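Local coordinates for protein 6-phospho-beta-d glycosidase (Streptococcus pyogenes, PDB 5FOO) that probably hydrolyses the beta-glycosidic bonds of 6-phosphorylated glucosides, as a retaining family 1 glycoside hydrolase with a (beta/alpha)8 barrel, at residues T381-D386 and R445-Y451; A66-H70 and A450-K454; V170-L175 and K188-A193; V268-V274 and W317-Y322. The protein carries 1 engineered substitution. Residue numbers count along the deposited sequence, not the author numbering.

Contact 1: residues T381-D386 and R445-Y451; sequences TGQIQD and RPKASAY
This is a largely polar contact between a loop and the start of a helix, at the outside of the (beta/alpha)8 barrel: the irregular segment T381-D386, between the seventh barrel strand and helix 387-405, lies along the end of strand 444-446 and the first turn of helix 448-459. It buries 508 Å². The register pairs I384 with K447 (CA-CA 4.9 Å) and Q385 with A448 (5.2 Å), where A448 N donates almost straight to I384 O at 3.0 Å. D386 (chi1 p) points toward the first helical turn. Its OD1 accepts from S449 N at 2.8 Å and its OD2 from S449 OG at 2.6 Å (S449 chi1 p), so one carboxylate holds both backbone and side chain; OD2 also pairs with R389. At the other end R445 extends (chi1 to chi3 t) and grips the T381 carbonyl in a fork, NH1 to O 3.0 Å and NH2 to O 3.1 Å. G382 (phi 91°, psi -11°) lies over one guanidinium face, where a CB would clash with R445 NH1. Q383 CG (chi1 and chi2 t) lies 3.7 Å from P446 O. A water accepts from I384 N at 2.9 Å. K447 turns its NZ away into salt bridges with E374 and D420. Beyond the pair, I384, R445 and K447 lean on E436 of strand 435-437, and S449 packs on R389 and I390 of helix 387-405.

Contact 2: residues A66-H70 and A450-K454; sequences ASLGH and AYWFK
Three groups from both segments share one water: it donates to L68 O and to A450 O, each at 2.8 Å, and lies 2.9 Å from H70 NE2. K454 CA approaches L68 O at 3.3 Å in a CA-H...O contact. G69 and K454 are the nearest CA pair, 4.7 Å apart. Helix 54-67 ends in a Schellman motif: G69, at phi 84° and psi 5°, is C-prime, its N bonds A66 O at 3.0 Å, and H70 N bonds the carbonyl before that. A CB on G69 would crowd K454 O. In the (beta/alpha)8 barrel this helix follows the first strand and helix 448-459 the eighth, bringing the first and last units together. L68 (m, t) reaches A450 CB at 4.1 Å and Y451 CE1 at 3.8 Å with its CD2. H70 (chi1 m) offers its ring face to the edge of F453 (chi1 t) in an offset edge-to-face pair, centroids 5.5 Å apart, planes at 86°; F453 continues onto Y413 and V415 of strand 410-416.

Contact 3: residues V170-L175 and K188-A193; sequences VEGSYL and KAVQVA
A helix hairpin follows the fourth strand of the (beta/alpha)8 barrel: helix 166-174, which starts just after the pocket residues N164 and E165, turns back into helix 186-208. The short helical segments run obliquely antiparallel, at 142°, with axes 9.4 Å apart, and Y174 and A189 are the closest CA pair (5.2 Å). Small residues make the hollow. A189 gives little bulk, and three side chains close on its CB: Y174 CB at 3.7 Å, V170 CG1 at 3.9 Å and L175 CG at 3.9 Å. V170 (chi1 t) and Y174 (chi1 m), both pointing toward the partner helix, are the two bumps. V170 CG2 touches V192 CG1 (4.0 Å) and A193 CB (3.9 Å). The Y174 ring slides down the other helix past K188 CB, 3.9 Å from its CD1. The Y174 hydroxyl is hydrogen-bonded to E134, beyond the pair, and V170 also touches W247 of helix 235-258. V192 (chi1 t), one turn after K188 on the same helix, meets the Y174 ring, its CG2 3.5 Å from Y174 CE2.

Contact 4: residues V268-V274 and W317-Y322; sequences VLKKDGV and WSPEWY. With EDO (1,2-ethanediol), chain K.
The apolar centre is the W317 indole (chi1 t, chi2 86°), which takes two CH-pi contacts over one face: V274 CG2 stands 3.7 Å above the centroid of its five-membered ring and L269 CD2 4.0 Å from that of its six-membered ring. V274 CG1 touches W317 CB at 3.6 Å. These segments belong to excursions from the (beta/alpha)8 barrel, helix 263-271 between its fifth and sixth strands and the loop 317-322 after the sixth. V274 and W317 have the nearest CA atoms, 7.4 Å apart, so side chains bridge the gap. The helix ends in a Schellman motif, with G273 at phi 73° and V274 N bonded to L269 O at 2.9 Å, and this turn brings V274 back over the indole. Next outward, V268 CG1 rests 3.9 Å from Y322 CE2, while helix 235-258 presents F243 to Y322 and W247 edge-to-face to W317. In the loop an ST turn, E320 N to S318 OG at 2.9 Å, leads through the 3-10 turn to Y322. A 1,2-ethanediol, probably from the crystallisation liquor, bonds weakly through O2 to E320 O at 3.3 Å. At the polar edge D272 (chi1 m) collects two aromatic donors on OD2: W317 NE1 at 2.8 Å and Y322 OH at 2.6 Å. K271 completes the edge, its NZ in a salt bridge to D272 OD1 at 2.8 Å and weakly bonded to Y322 OH at 3.1 Å.

How the contacts relate
From the N terminus, contact 2 opens first, at 66-70, and closes last, at 450-454, a span that takes in most of the barrel and joins the helix after the first barrel strand to the helix after the eighth. Within that span contact 3 makes a short hairpin after the fourth strand, and contact 4 then joins 268-274 to 317-322; the two follow in series and touch, V190 CG2 lying 3.8 Å from W317 CZ3. Contact 1 opens at 381-386 and ends on the same helix as contact 2, sharing A450 and Y451. Contacts 1 and 2 thus form one patch, centres about 11 Å apart, across the chain's centre from contacts 3 and 4, whose centres are about 13 Å apart.

Contact 1: residues T381-D386 and R445-Y451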
# COMPACT_ATOMS: atom_id res chain seq x y z
N THR A 381 15.18 26.31 16.65
CA THR A 381 14.98 25.28 17.65
C THR A 381 15.44 23.89 17.26
O THR A 381 15.46 23.04 18.12
CB THR A 381 13.52 25.24 18.19
OG1 THR A 381 13.49 24.34 19.30
CG2 THR A 381 12.48 24.80 17.17
N GLY A 382 15.82 23.66 16.01
CA GLY A 382 16.14 22.32 15.51
C GLY A 382 15.01 21.50 14.88
O GLY A 382 15.25 20.48 14.27
N GLN A 383 13.77 21.96 15.03
CA GLN A 383 12.61 21.33 14.42
C GLN A 383 12.60 21.60 12.94
O GLN A 383 12.70 22.75 12.56
CB GLN A 383 11.35 21.93 15.00
CG GLN A 383 10.06 21.43 14.37
CD GLN A 383 8.82 21.90 15.11
OE1 GLN A 383 8.05 22.73 14.61
NE2 GLN A 383 8.61 21.36 16.28
N ILE A 384 12.40 20.56 12.14
CA ILE A 384 12.16 20.70 10.72
C ILE A 384 10.86 21.46 10.44
O ILE A 384 9.83 21.04 10.86
CB ILE A 384 12.15 19.33 10.02
CG1 ILE A 384 13.53 18.65 10.15
CG2 ILE A 384 11.83 19.50 8.54
CD1 ILE A 384 13.59 17.21 9.64
N GLN A 385 10.95 22.58 9.72
CA GLN A 385 9.79 23.38 9.31
C GLN A 385 9.33 22.97 7.98
O GLN A 385 9.61 23.64 7.00
CB GLN A 385 10.13 24.87 9.26
CG GLN A 385 10.65 25.36 10.59
CD GLN A 385 9.72 25.03 11.76
OE1 GLN A 385 10.05 24.23 12.62
NE2 GLN A 385 8.56 25.64 11.77
N ASP A 386 8.58 21.88 7.94
CA ASP A 386 8.14 21.29 6.68
C ASP A 386 6.83 21.85 6.23
O ASP A 386 5.83 21.10 6.11
CB ASP A 386 8.08 19.75 6.77
CG ASP A 386 7.22 19.22 7.93
OD1 ASP A 386 6.93 19.94 8.92
OD2 ASP A 386 6.87 18.03 7.88
N ARG A 445 12.14 13.10 16.24
CA ARG A 445 11.83 14.46 16.53
C ARG A 445 10.70 14.94 15.65
O ARG A 445 10.86 15.03 14.43
CB ARG A 445 13.07 15.34 16.29
CG ARG A 445 12.70 16.79 16.54
CD ARG A 445 13.86 17.66 16.94
NE ARG A 445 13.27 18.87 17.54
CZ ARG A 445 13.93 19.97 17.92
NH1 ARG A 445 15.25 20.06 17.77
NH2 ARG A 445 13.22 20.99 18.43
N PRO A 446 9.55 15.29 16.26
CA PRO A 446 8.39 15.79 15.48
C PRO A 446 8.75 16.95 14.60
O PRO A 446 9.50 17.83 15.03
CB PRO A 446 7.44 16.27 16.57
CG PRO A 446 7.72 15.34 17.73
CD PRO A 446 9.20 15.04 17.69
N LYS A 447 8.19 16.98 13.40
CA LYS A 447 8.36 18.11 12.49
C LYS A 447 7.16 19.02 12.69
O LYS A 447 6.15 18.64 13.35
CB LYS A 447 8.46 17.66 11.02
CG LYS A 447 9.37 16.49 10.78
CD LYS A 447 9.51 16.17 9.28
CE LYS A 447 10.24 14.85 9.06
NZ LYS A 447 10.02 14.22 7.73
N ALA A 448 7.24 20.22 12.13
CA ALA A 448 6.09 21.11 12.18
C ALA A 448 4.79 20.45 11.69
O ALA A 448 3.72 20.81 12.17
CB ALA A 448 6.32 22.35 11.37
N SER A 449 4.87 19.55 10.72
CA SER A 449 3.64 18.97 10.18
C SER A 449 2.98 18.06 11.20
O SER A 449 1.79 17.91 11.17
CB SER A 449 3.86 18.22 8.88
OG SER A 449 4.78 17.22 9.13
N ALA A 450 3.75 17.50 12.13
CA ALA A 450 3.15 16.67 13.19
C ALA A 450 2.20 17.47 14.08
O ALA A 450 1.16 16.93 14.48
CB ALA A 450 4.23 16.04 14.04
N TYR A 451 2.58 18.72 14.43
CA TYR A 451 1.74 19.61 15.25
C TYR A 451 0.59 20.14 14.44
O TYR A 451 -0.51 20.32 14.98
CB TYR A 451 2.55 20.74 15.93
CG TYR A 451 3.56 20.14 16.88
CD1 TYR A 451 3.15 19.51 18.07
CD2 TYR A 451 4.90 20.15 16.57
CE1 TYR A 451 4.07 18.91 18.92
CE2 TYR A 451 5.82 19.54 17.38
CZ TYR A 451 5.40 18.93 18.54
OH TYR A 451 6.34 18.36 19.31
O HOH W 1 12.24 17.89 13.22

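Contact 2: residues A66-H70 and A450-K454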
# COMPACT_ATOMS: atom_id res chain seq x y z
N ALA A 66 0.02 8.92 19.78
CA ALA A 66 -1.16 9.26 20.56
C ALA A 66 -1.09 10.68 21.02
O ALA A 66 -2.07 11.38 20.89
CB ALA A 66 -1.35 8.36 21.77
N SER A 67 0.06 11.11 21.54
CA SER A 67 0.19 12.52 21.98
C SER A 67 0.07 13.50 20.79
O SER A 67 -0.30 14.63 21.00
CB SER A 67 1.51 12.74 22.72
OG SER A 67 2.63 12.66 21.81
N LEU A 68 0.32 13.04 19.56
CA LEU A 68 0.13 13.85 18.35
C LEU A 68 -1.23 13.67 17.67
O LEU A 68 -1.37 13.99 16.47
CB LEU A 68 1.27 13.60 17.39
CG LEU A 68 2.68 13.94 17.90
CD1 LEU A 68 3.74 13.25 17.09
CD2 LEU A 68 2.94 15.45 17.90
N GLY A 69 -2.22 13.17 18.43
CA GLY A 69 -3.63 13.16 18.03
C GLY A 69 -4.08 11.99 17.15
O GLY A 69 -5.21 11.98 16.67
N HIS A 70 -3.20 11.03 16.89
CA HIS A 70 -3.56 9.91 16.00
C HIS A 70 -4.57 9.01 16.72
O HIS A 70 -4.36 8.69 17.87
CB HIS A 70 -2.30 9.12 15.60
CG HIS A 70 -1.34 9.91 14.75
ND1 HIS A 70 -0.42 9.32 13.92
CD2 HIS A 70 -1.20 11.26 14.56
CE1 HIS A 70 0.28 10.25 13.29
NE2 HIS A 70 -0.17 11.44 13.67
N ALA A 450 3.75 17.50 12.13
CA ALA A 450 3.15 16.67 13.19
C ALA A 450 2.20 17.47 14.08
O ALA A 450 1.16 16.93 14.48
CB ALA A 450 4.23 16.04 14.04
N TYR A 451 2.58 18.72 14.43
CA TYR A 451 1.74 19.61 15.25
C TYR A 451 0.59 20.14 14.44
O TYR A 451 -0.51 20.32 14.98
CB TYR A 451 2.55 20.74 15.93
CG TYR A 451 3.56 20.14 16.88
CD1 TYR A 451 3.15 19.51 18.07
CD2 TYR A 451 4.90 20.15 16.57
CE1 TYR A 451 4.07 18.91 18.92
CE2 TYR A 451 5.82 19.54 17.38
CZ TYR A 451 5.40 18.93 18.54
OH TYR A 451 6.34 18.36 19.31
N TRP A 452 0.76 20.34 13.15
CA TRP A 452 -0.36 20.75 12.34
C TRP A 452 -1.40 19.63 12.24
O TRP A 452 -2.64 19.89 12.37
CB TRP A 452 0.05 21.22 10.97
CG TRP A 452 -1.09 21.45 10.02
CD1 TRP A 452 -1.83 22.60 9.82
CD2 TRP A 452 -1.60 20.49 9.10
NE1 TRP A 452 -2.80 22.37 8.87
CE2 TRP A 452 -2.66 21.08 8.41
CE3 TRP A 452 -1.26 19.14 8.82
CZ2 TRP A 452 -3.39 20.40 7.45
CZ3 TRP A 452 -1.98 18.46 7.87
CH2 TRP A 452 -3.03 19.10 7.17
N PHE A 453 -0.94 18.39 12.04
CA PHE A 453 -1.87 17.30 11.80
C PHE A 453 -2.55 16.96 13.13
O PHE A 453 -3.67 16.54 13.13
CB PHE A 453 -1.13 16.07 11.24
CG PHE A 453 -2.04 14.94 10.84
CD1 PHE A 453 -2.94 15.13 9.82
CD2 PHE A 453 -1.95 13.70 11.43
CE1 PHE A 453 -3.79 14.10 9.42
CE2 PHE A 453 -2.73 12.64 11.00
CZ PHE A 453 -3.69 12.87 10.04
N LYS A 454 -1.84 17.13 14.24
CA LYS A 454 -2.40 16.96 15.58
C LYS A 454 -3.67 17.78 15.79
O LYS A 454 -4.66 17.27 16.31
CB LYS A 454 -1.38 17.28 16.66
CG LYS A 454 -1.89 17.15 18.10
CD LYS A 454 -1.01 17.88 19.12
CE LYS A 454 -1.65 17.80 20.51
NZ LYS A 454 -0.61 18.06 21.53
O HOH W 2 0.20 14.29 14.17

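Contact 3: residues V170-L175 and K188-A193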
# COMPACT_ATOMS: atom_id res chain seq x y z
N VAL A 170 3.11 -6.92 -8.91
CA VAL A 170 3.08 -7.46 -10.23
C VAL A 170 4.08 -6.66 -11.10
O VAL A 170 4.88 -7.26 -11.79
CB VAL A 170 1.72 -7.25 -10.84
CG1 VAL A 170 1.71 -7.53 -12.35
CG2 VAL A 170 0.67 -8.11 -10.16
N GLU A 171 4.01 -5.32 -11.06
CA GLU A 171 4.85 -4.47 -11.87
C GLU A 171 6.28 -4.51 -11.43
O GLU A 171 7.17 -4.80 -12.27
CB GLU A 171 4.29 -3.04 -11.99
CG GLU A 171 3.06 -3.11 -12.91
CD GLU A 171 2.38 -1.77 -13.28
OE1 GLU A 171 2.75 -0.76 -12.60
OE2 GLU A 171 1.46 -1.77 -14.24
N GLY A 172 6.51 -4.32 -10.13
CA GLY A 172 7.85 -4.37 -9.53
C GLY A 172 8.64 -5.63 -9.81
O GLY A 172 9.84 -5.54 -10.24
N SER A 173 8.02 -6.78 -9.56
CA SER A 173 8.68 -8.05 -9.68
C SER A 173 8.75 -8.55 -11.15
O SER A 173 9.71 -9.24 -11.54
CB SER A 173 8.02 -9.12 -8.75
OG SER A 173 8.49 -9.01 -7.38
N TYR A 174 7.74 -8.24 -11.95
CA TYR A 174 7.61 -8.92 -13.23
C TYR A 174 7.54 -8.04 -14.50
O TYR A 174 7.46 -8.59 -15.55
CB TYR A 174 6.44 -9.91 -13.17
CG TYR A 174 6.67 -11.06 -12.16
CD1 TYR A 174 7.41 -12.16 -12.52
CD2 TYR A 174 6.16 -11.00 -10.83
CE1 TYR A 174 7.66 -13.20 -11.63
CE2 TYR A 174 6.37 -12.07 -9.93
CZ TYR A 174 7.12 -13.17 -10.32
OH TYR A 174 7.39 -14.22 -9.47
N LEU A 175 7.58 -6.71 -14.39
CA LEU A 175 7.47 -5.79 -15.57
C LEU A 175 8.54 -4.69 -15.60
O LEU A 175 9.18 -4.50 -16.60
CB LEU A 175 6.07 -5.14 -15.68
CG LEU A 175 4.96 -6.16 -16.01
CD1 LEU A 175 3.55 -5.59 -15.79
CD2 LEU A 175 5.08 -6.73 -17.42
N LYS A 188 4.04 -14.17 -16.87
CA LYS A 188 4.13 -14.34 -15.45
C LYS A 188 3.45 -13.23 -14.65
O LYS A 188 2.73 -13.50 -13.68
CB LYS A 188 5.57 -14.52 -15.01
CG LYS A 188 6.14 -15.89 -15.32
CD LYS A 188 7.56 -15.97 -14.76
CE LYS A 188 8.27 -17.26 -15.15
NZ LYS A 188 9.63 -17.15 -14.51
N ALA A 189 3.67 -12.00 -15.07
CA ALA A 189 2.99 -10.88 -14.44
C ALA A 189 1.47 -11.08 -14.36
O ALA A 189 0.88 -10.85 -13.34
CB ALA A 189 3.30 -9.63 -15.18
N VAL A 190 0.87 -11.50 -15.48
CA VAL A 190 -0.55 -11.64 -15.58
C VAL A 190 -1.02 -12.78 -14.65
O VAL A 190 -2.07 -12.67 -14.00
CB VAL A 190 -0.95 -11.88 -17.04
CG1 VAL A 190 -2.39 -12.26 -17.17
CG2 VAL A 190 -0.68 -10.62 -17.83
N GLN A 191 -0.27 -13.86 -14.59
CA GLN A 191 -0.66 -14.96 -13.74
C GLN A 191 -0.51 -14.52 -12.24
O GLN A 191 -1.40 -14.79 -11.45
CB GLN A 191 0.16 -16.25 -14.06
CG GLN A 191 -0.26 -17.45 -13.23
CD GLN A 191 -1.66 -17.94 -13.56
OE1 GLN A 191 -1.95 -18.22 -14.72
NE2 GLN A 191 -2.54 -18.09 -12.54
N VAL A 192 0.59 -13.85 -11.91
CA VAL A 192 0.76 -13.26 -10.58
C VAL A 192 -0.41 -12.36 -10.17
O VAL A 192 -0.87 -12.48 -9.03
CB VAL A 192 2.13 -12.57 -10.45
CG1 VAL A 192 2.27 -11.68 -9.21
CG2 VAL A 192 3.23 -13.64 -10.35
N ALA A 193 -0.90 -11.51 -11.09
CA ALA A 193 -2.04 -10.67 -10.82
C ALA A 193 -3.29 -11.50 -10.48
O ALA A 193 -3.95 -11.23 -9.48
CB ALA A 193 -2.31 -9.75 -11.97

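Contact 4: residues V268-V274 and W317-Y322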
# COMPACT_ATOMS: atom_id res chain seq x y z
N VAL A 268 -8.68 -8.73 -24.00
CA VAL A 268 -7.36 -8.29 -24.43
C VAL A 268 -6.28 -9.33 -24.10
O VAL A 268 -5.43 -9.69 -24.95
CB VAL A 268 -7.01 -6.89 -23.92
CG1 VAL A 268 -5.56 -6.49 -24.24
CG2 VAL A 268 -8.01 -5.85 -24.48
N LEU A 269 -6.31 -9.81 -22.87
CA LEU A 269 -5.26 -10.72 -22.40
C LEU A 269 -5.27 -12.01 -23.22
O LEU A 269 -4.22 -12.51 -23.57
CB LEU A 269 -5.42 -11.05 -20.90
CG LEU A 269 -5.20 -9.86 -19.98
CD1 LEU A 269 -5.55 -10.33 -18.57
CD2 LEU A 269 -3.76 -9.33 -20.03
N LYS A 270 -6.48 -12.49 -23.52
CA LYS A 270 -6.71 -13.71 -24.32
C LYS A 270 -6.26 -13.53 -25.77
O LYS A 270 -5.57 -14.38 -26.30
CB LYS A 270 -8.18 -14.01 -24.28
CG LYS A 270 -8.69 -15.34 -24.76
CD LYS A 270 -10.22 -15.13 -24.81
CE LYS A 270 -11.07 -16.38 -24.73
NZ LYS A 270 -10.60 -17.32 -25.78
N LYS A 271 -6.60 -12.41 -26.37
CA LYS A 271 -6.15 -12.08 -27.69
C LYS A 271 -4.64 -12.01 -27.74
O LYS A 271 -4.05 -12.41 -28.73
CB LYS A 271 -6.77 -10.77 -28.16
CG LYS A 271 -6.26 -10.25 -29.49
CD LYS A 271 -6.77 -8.83 -29.81
CE LYS A 271 -6.42 -7.72 -28.82
NZ LYS A 271 -4.99 -7.31 -28.67
N ASP A 272 -4.01 -11.51 -26.69
CA ASP A 272 -2.59 -11.36 -26.71
C ASP A 272 -1.91 -12.63 -26.26
O ASP A 272 -0.70 -12.59 -26.07
CB ASP A 272 -2.08 -10.19 -25.84
CG ASP A 272 -2.55 -8.85 -26.33
OD1 ASP A 272 -3.00 -8.79 -27.46
OD2 ASP A 272 -2.43 -7.83 -25.61
N GLY A 273 -2.64 -13.70 -26.00
CA GLY A 273 -2.00 -14.94 -25.56
C GLY A 273 -1.43 -15.01 -24.15
O GLY A 273 -0.59 -15.85 -23.90
N VAL A 274 -1.85 -14.13 -23.23
CA VAL A 274 -1.25 -14.09 -21.91
C VAL A 274 -2.24 -14.24 -20.75
O VAL A 274 -1.85 -14.06 -19.60
CB VAL A 274 -0.40 -12.80 -21.71
CG1 VAL A 274 0.82 -12.81 -22.65
CG2 VAL A 274 -1.23 -11.53 -21.88
N TRP A 317 4.99 -9.53 -23.18
CA TRP A 317 3.78 -8.74 -22.99
C TRP A 317 3.98 -7.66 -21.90
O TRP A 317 4.70 -7.85 -20.94
CB TRP A 317 2.55 -9.62 -22.70
CG TRP A 317 1.24 -8.85 -22.77
CD1 TRP A 317 0.49 -8.62 -23.87
CD2 TRP A 317 0.56 -8.19 -21.69
NE1 TRP A 317 -0.63 -7.88 -23.53
CE2 TRP A 317 -0.59 -7.59 -22.21
CE3 TRP A 317 0.82 -8.05 -20.33
CZ2 TRP A 317 -1.48 -6.86 -21.41
CZ3 TRP A 317 -0.12 -7.31 -19.53
CH2 TRP A 317 -1.22 -6.74 -20.08
N SER A 318 3.39 -6.49 -22.16
CA SER A 318 3.34 -5.41 -21.20
C SER A 318 2.04 -4.61 -21.43
O SER A 318 1.62 -4.45 -22.55
CB SER A 318 4.54 -4.47 -21.34
OG SER A 318 4.23 -3.25 -20.72
N PRO A 319 1.43 -4.07 -20.35
CA PRO A 319 0.27 -3.17 -20.52
C PRO A 319 0.62 -1.92 -21.30
O PRO A 319 -0.24 -1.35 -22.00
CB PRO A 319 -0.15 -2.84 -19.04
CG PRO A 319 1.07 -3.14 -18.21
CD PRO A 319 1.77 -4.30 -18.94
N GLU A 320 1.90 -1.54 -21.23
CA GLU A 320 2.45 -0.41 -21.98
C GLU A 320 2.60 -0.58 -23.49
O GLU A 320 3.01 0.37 -24.20
CB GLU A 320 3.78 0.08 -21.36
CG GLU A 320 3.60 0.52 -19.90
CD GLU A 320 4.66 1.51 -19.39
OE1 GLU A 320 5.74 1.64 -19.99
OE2 GLU A 320 4.41 2.13 -18.34
N TRP A 321 2.20 -1.73 -24.00
CA TRP A 321 1.91 -1.86 -25.42
C TRP A 321 0.82 -0.90 -25.82
O TRP A 321 0.77 -0.57 -26.97
CB TRP A 321 1.34 -3.25 -25.79
CG TRP A 321 2.32 -4.47 -25.79
CD1 TRP A 321 3.58 -4.53 -25.31
CD2 TRP A 321 2.02 -5.79 -26.30
NE1 TRP A 321 4.10 -5.80 -25.50
CE2 TRP A 321 3.16 -6.58 -26.11
CE3 TRP A 321 0.90 -6.35 -26.92
CZ2 TRP A 321 3.21 -7.94 -26.51
CZ3 TRP A 321 0.94 -7.70 -27.30
CH2 TRP A 321 2.08 -8.48 -27.07
N TYR A 322 -0.12 -0.55 -24.93
CA TYR A 322 -1.29 0.22 -25.30
C TYR A 322 -1.26 1.69 -24.85
O TYR A 322 -2.22 2.41 -25.10
CB TYR A 322 -2.57 -0.47 -24.80
CG TYR A 322 -2.72 -1.84 -25.37
CD1 TYR A 322 -3.06 -2.01 -26.69
CD2 TYR A 322 -2.39 -2.97 -24.62
CE1 TYR A 322 -3.12 -3.29 -27.25
CE2 TYR A 322 -2.48 -4.25 -25.15
CZ TYR A 322 -2.83 -4.41 -26.48
OH TYR A 322 -2.94 -5.69 -27.05
C1 EDO K . 4.92 0.60 -26.94
O1 EDO K . 3.86 0.12 -27.81
C2 EDO K . 5.68 -0.57 -26.31
O2 EDO K . 6.12 -0.15 -25.00